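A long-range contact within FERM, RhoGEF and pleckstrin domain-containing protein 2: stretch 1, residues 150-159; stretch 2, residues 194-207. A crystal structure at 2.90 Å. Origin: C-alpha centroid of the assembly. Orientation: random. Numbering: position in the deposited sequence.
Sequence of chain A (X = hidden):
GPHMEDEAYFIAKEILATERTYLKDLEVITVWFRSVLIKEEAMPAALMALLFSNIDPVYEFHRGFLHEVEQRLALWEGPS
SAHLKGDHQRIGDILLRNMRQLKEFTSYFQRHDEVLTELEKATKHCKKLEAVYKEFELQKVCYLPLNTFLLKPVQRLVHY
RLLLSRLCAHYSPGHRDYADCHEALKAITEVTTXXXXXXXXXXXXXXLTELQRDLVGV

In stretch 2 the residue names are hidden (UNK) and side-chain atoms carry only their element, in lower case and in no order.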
# COMPACT_ATOMS: atom_id res chain seq x y z
N LEU A 150 -17.23 11.87 3.96
CA LEU A 150 -18.52 11.76 3.29
C LEU A 150 -18.73 12.76 2.15
O LEU A 150 -19.62 12.58 1.32
CB LEU A 150 -19.64 11.90 4.30
CG LEU A 150 -19.80 10.65 5.13
CD1 LEU A 150 -20.93 10.87 6.13
CD2 LEU A 150 -20.13 9.53 4.21
N LEU A 151 -17.92 13.81 2.11
CA LEU A 151 -17.97 14.77 1.01
C LEU A 151 -17.16 14.29 -0.20
O LEU A 151 -17.18 14.93 -1.24
CB LEU A 151 -17.44 16.13 1.45
CG LEU A 151 -18.09 16.77 2.66
CD1 LEU A 151 -17.21 17.86 3.23
CD2 LEU A 151 -19.41 17.34 2.25
N LYS A 152 -16.41 13.19 -0.06
CA LYS A 152 -15.51 12.76 -1.13
C LYS A 152 -16.21 12.15 -2.34
O LYS A 152 -15.88 12.51 -3.47
CB LYS A 152 -14.36 11.88 -0.59
CG LYS A 152 -13.54 12.62 0.44
CD LYS A 152 -12.14 12.06 0.72
CE LYS A 152 -11.23 13.20 1.23
NZ LYS A 152 -9.77 12.85 1.22
N PRO A 153 -17.18 11.24 -2.14
CA PRO A 153 -17.87 10.66 -3.30
C PRO A 153 -18.39 11.68 -4.32
O PRO A 153 -18.01 11.61 -5.49
CB PRO A 153 -19.03 9.89 -2.66
CG PRO A 153 -18.50 9.48 -1.34
CD PRO A 153 -17.69 10.66 -0.88
N VAL A 154 -19.23 12.62 -3.90
CA VAL A 154 -19.75 13.60 -4.86
C VAL A 154 -18.62 14.47 -5.44
O VAL A 154 -18.59 14.77 -6.62
CB VAL A 154 -20.90 14.43 -4.28
CG1 VAL A 154 -21.33 15.49 -5.26
CG2 VAL A 154 -22.07 13.54 -3.97
N GLN A 155 -17.68 14.85 -4.60
CA GLN A 155 -16.49 15.52 -5.09
C GLN A 155 -15.75 14.71 -6.17
O GLN A 155 -15.21 15.29 -7.10
CB GLN A 155 -15.57 15.86 -3.93
CG GLN A 155 -14.28 16.52 -4.34
CD GLN A 155 -13.39 16.84 -3.15
OE1 GLN A 155 -13.49 16.22 -2.09
NE2 GLN A 155 -12.51 17.82 -3.33
N ARG A 156 -15.75 13.38 -6.06
CA ARG A 156 -15.08 12.53 -7.05
C ARG A 156 -15.77 12.66 -8.40
O ARG A 156 -15.11 12.66 -9.44
CB ARG A 156 -15.04 11.07 -6.62
CG ARG A 156 -14.26 10.15 -7.52
CD ARG A 156 -12.78 10.46 -7.50
NE ARG A 156 -12.03 9.60 -8.43
CZ ARG A 156 -10.89 9.95 -9.03
NH1 ARG A 156 -10.35 11.13 -8.82
NH2 ARG A 156 -10.29 9.10 -9.85
N LEU A 157 -17.09 12.77 -8.38
CA LEU A 157 -17.83 12.88 -9.62
C LEU A 157 -17.48 14.19 -10.34
O LEU A 157 -17.37 14.22 -11.56
CB LEU A 157 -19.33 12.77 -9.38
CG LEU A 157 -19.70 11.49 -8.64
CD1 LEU A 157 -21.19 11.41 -8.58
CD2 LEU A 157 -19.16 10.27 -9.34
N VAL A 158 -17.29 15.25 -9.58
CA VAL A 158 -16.92 16.53 -10.15
C VAL A 158 -15.55 16.43 -10.79
O VAL A 158 -15.33 16.90 -11.90
CB VAL A 158 -16.86 17.59 -9.05
CG1 VAL A 158 -16.15 18.84 -9.54
CG2 VAL A 158 -18.26 17.91 -8.59
N HIS A 159 -14.63 15.79 -10.07
CA HIS A 159 -13.31 15.50 -10.59
C HIS A 159 -13.38 14.77 -11.93
O HIS A 159 -12.65 15.12 -12.84
CB HIS A 159 -12.52 14.67 -9.59
CG HIS A 159 -11.04 14.83 -9.72
ND1 HIS A 159 -10.14 14.31 -8.81
CD2 HIS A 159 -10.29 15.46 -10.65
CE1 HIS A 159 -8.91 14.62 -9.17
NE2 HIS A 159 -8.97 15.32 -10.29
N UNK A 194 -27.58 16.39 -12.29
CA UNK A 194 -28.67 15.85 -11.49
C UNK A 194 -28.34 15.95 -10.02
O UNK A 194 -29.22 16.00 -9.16
o UNK A 194 -31.52 11.90 -11.10
c UNK A 194 -30.40 12.40 -11.37
c UNK A 194 -28.96 14.40 -11.85
o UNK A 194 -29.43 11.72 -11.77
c UNK A 194 -30.21 13.88 -11.18
N UNK A 195 -27.06 15.99 -9.71
CA UNK A 195 -26.65 16.02 -8.32
C UNK A 195 -26.32 17.44 -7.88
O UNK A 195 -25.87 17.63 -6.75
c UNK A 195 -25.62 13.61 -8.20
c UNK A 195 -26.53 13.09 -7.11
c UNK A 195 -24.29 12.92 -8.10
c UNK A 195 -25.43 15.12 -8.10
N UNK A 196 -26.54 18.41 -8.75
CA UNK A 196 -26.17 19.80 -8.44
C UNK A 196 -26.73 20.25 -7.10
O UNK A 196 -25.99 20.77 -6.26
c UNK A 196 -26.61 20.76 -9.57
n UNK A 196 -23.78 21.50 -10.13
c UNK A 196 -24.52 22.21 -9.27
o UNK A 196 -24.03 22.88 -8.35
c UNK A 196 -26.04 22.17 -9.47
N UNK A 197 -28.02 20.01 -6.90
CA UNK A 197 -28.68 20.42 -5.66
C UNK A 197 -27.96 19.81 -4.48
O UNK A 197 -27.59 20.52 -3.54
o UNK A 197 -32.85 19.41 -5.07
c UNK A 197 -30.14 20.00 -5.67
c UNK A 197 -31.13 21.09 -5.28
c UNK A 197 -32.58 20.60 -5.30
n UNK A 197 -33.51 21.50 -5.58
N UNK A 198 -27.73 18.50 -4.53
CA UNK A 198 -27.12 17.77 -3.43
C UNK A 198 -25.68 18.21 -3.23
O UNK A 198 -25.18 18.25 -2.10
c UNK A 198 -27.18 16.25 -3.67
o UNK A 198 -28.47 15.75 -3.39
N UNK A 199 -25.03 18.53 -4.34
CA UNK A 199 -23.65 19.01 -4.30
C UNK A 199 -23.59 20.29 -3.44
O UNK A 199 -22.91 20.28 -2.40
c UNK A 199 -21.81 20.03 -5.93
c UNK A 199 -21.57 20.36 -7.42
c UNK A 199 -20.62 19.29 -5.33
c UNK A 199 -23.12 19.25 -5.72
N UNK A 200 -24.31 21.34 -3.85
CA UNK A 200 -24.23 22.61 -3.11
C UNK A 200 -24.75 22.45 -1.69
O UNK A 200 -24.35 23.19 -0.79
o UNK A 200 -26.31 23.85 -3.55
c UNK A 200 -24.92 23.85 -3.81
c UNK A 200 -24.67 23.90 -5.32
N UNK A 201 -25.64 21.50 -1.47
CA UNK A 201 -26.13 21.25 -0.12
C UNK A 201 -24.96 20.75 0.73
O UNK A 201 -24.82 21.14 1.89
n UNK A 201 -32.03 20.46 -1.45
c UNK A 201 -28.36 20.53 0.88
n UNK A 201 -31.30 18.43 -2.25
c UNK A 201 -31.11 19.50 -1.47
c UNK A 201 -29.70 20.71 0.17
n UNK A 201 -30.02 19.59 -0.72
c UNK A 201 -27.27 20.25 -0.13
N UNK A 202 -24.11 19.93 0.12
CA UNK A 202 -22.97 19.34 0.81
C UNK A 202 -21.86 20.37 1.04
O UNK A 202 -21.30 20.44 2.13
c UNK A 202 -22.45 18.11 0.05
c UNK A 202 -23.00 15.82 -0.85
c UNK A 202 -22.77 16.09 1.63
c UNK A 202 -23.19 16.78 0.32
N UNK A 203 -21.56 21.17 0.02
CA UNK A 203 -20.73 22.36 0.20
C UNK A 203 -21.20 23.18 1.43
O UNK A 203 -20.46 23.32 2.40
c UNK A 203 -20.74 23.24 -1.07
c UNK A 203 -20.17 23.47 -3.61
c UNK A 203 -19.98 22.67 -2.29
o UNK A 203 -20.83 24.53 -3.62
o UNK A 203 -19.66 23.02 -4.66
N UNK A 204 -22.45 23.67 1.40
CA UNK A 204 -22.98 24.46 2.52
C UNK A 204 -22.83 23.78 3.89
O UNK A 204 -22.43 24.42 4.87
c UNK A 204 -24.44 24.83 2.30
c UNK A 204 -24.63 25.73 1.10
n UNK A 204 -25.88 26.14 0.85
o UNK A 204 -23.67 26.04 0.39
N UNK A 205 -23.13 22.49 3.94
CA UNK A 205 -22.93 21.73 5.16
C UNK A 205 -21.50 21.72 5.71
O UNK A 205 -21.32 21.82 6.92
c UNK A 205 -23.38 20.29 4.99
c UNK A 205 -25.19 20.87 6.65
c UNK A 205 -25.19 18.66 5.40
c UNK A 205 -24.85 20.14 5.34
N UNK A 206 -20.50 21.58 4.83
CA UNK A 206 -19.13 21.52 5.33
C UNK A 206 -18.74 22.89 5.82
O UNK A 206 -18.29 23.04 6.95
c UNK A 206 -17.93 21.83 3.05
c UNK A 206 -18.12 20.99 4.30
n UNK A 206 -16.48 21.84 1.10
o UNK A 206 -15.57 21.42 3.12
c UNK A 206 -16.55 21.68 2.42
N UNK A 207 -18.95 23.89 4.97
CA UNK A 207 -18.63 25.25 5.33
C UNK A 207 -19.25 25.62 6.68
O UNK A 207 -18.58 26.24 7.51
n UNK A 207 -15.50 29.39 3.09
c UNK A 207 -16.62 29.20 4.03
c UNK A 207 -18.55 27.65 4.48
c UNK A 207 -17.39 27.98 3.58
c UNK A 207 -19.05 26.23 4.24

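Position 194 carries three carbons in a row, the third bearing two oxygens; this carboxylate side chain stays out of reach of stretch 1 and is Glu194. At 195 four carbons fork at the second, and one terminal carbon lies 3.5 Å from CD1 of Leu157. The shape is that of leucine, Leu195, with CD1 making the contact. Positions 196 and 197 each have three carbons, the third holding one oxygen and one nitrogen. Both are amides of glutamine length, Gln196 and Gln197, and neither touches stretch 1.

Position 198 has one carbon and one oxygen, a hydroxymethyl group whose oxygen is hydrogen-bonded elsewhere in the structure: Ser198. At 199 four carbons again fork at the second. The CA-to-CB bond points sideways, but with chi1 t and chi2 p the end of the chain comes nearer, and one terminal carbon lies 3.9 Å from Val154 CG1 and 4.3 Å from Val158 CG2. This is Leu199, and that carbon is CD1.

Position 200 branches at its first carbon into one oxygen and one carbon, which defines Thr200. At 201 three carbons lead to a nitrogen and then a carbon with two more nitrogens, the guanidinium of Arg201; its NH2 gives a weak hydrogen bond to Gln197 OE1 at 3.4 Å, one turn back on the outer side of the helix.

Position 202 repeats the four-carbon fork, and its CA-to-CB bond points toward stretch 1. One terminal carbon lies 3.6 Å from Leu151 CD2, the other 4.0 Å from Val154 CG2. It is Leu202, whose CD2 and CD1 make these two contacts respectively.

At 203 the third of three carbons carries two oxygens, and the CA-to-CB bond points away from stretch 1: Glu203. Two carbons, the second with one oxygen and one nitrogen, make 204 the shorter amide Asn204. The forked four carbons at 205 are Leu205, whose CA-to-CB bond points toward stretch 1 but whose side chain makes no contact with it. At 206 three carbons end in an amide, and CB packs 3.4 Å from Leu151 CD1; this is Gln206. Four carbons ending in nitrogen make 207 Lys207, directed out of reach.

The contact is apolar, without a hydrogen bond between the stretches. The helices cross at -124° with axes 10.4 Å apart, and the spacing of 199, 202 and 206 places these residues along one side of their helix, with Leu195 just before it adding to the same contact. Val154 meets both Leu199 and Leu202, while Leu151 and Leu157 extend the packing to Gln206 and Leu195. The polar chains of Glu194, Gln197, Arg201, Asn204 and Lys207 remain exposed.

Stretch 2 194-207: ELQQSLTRLENLQK
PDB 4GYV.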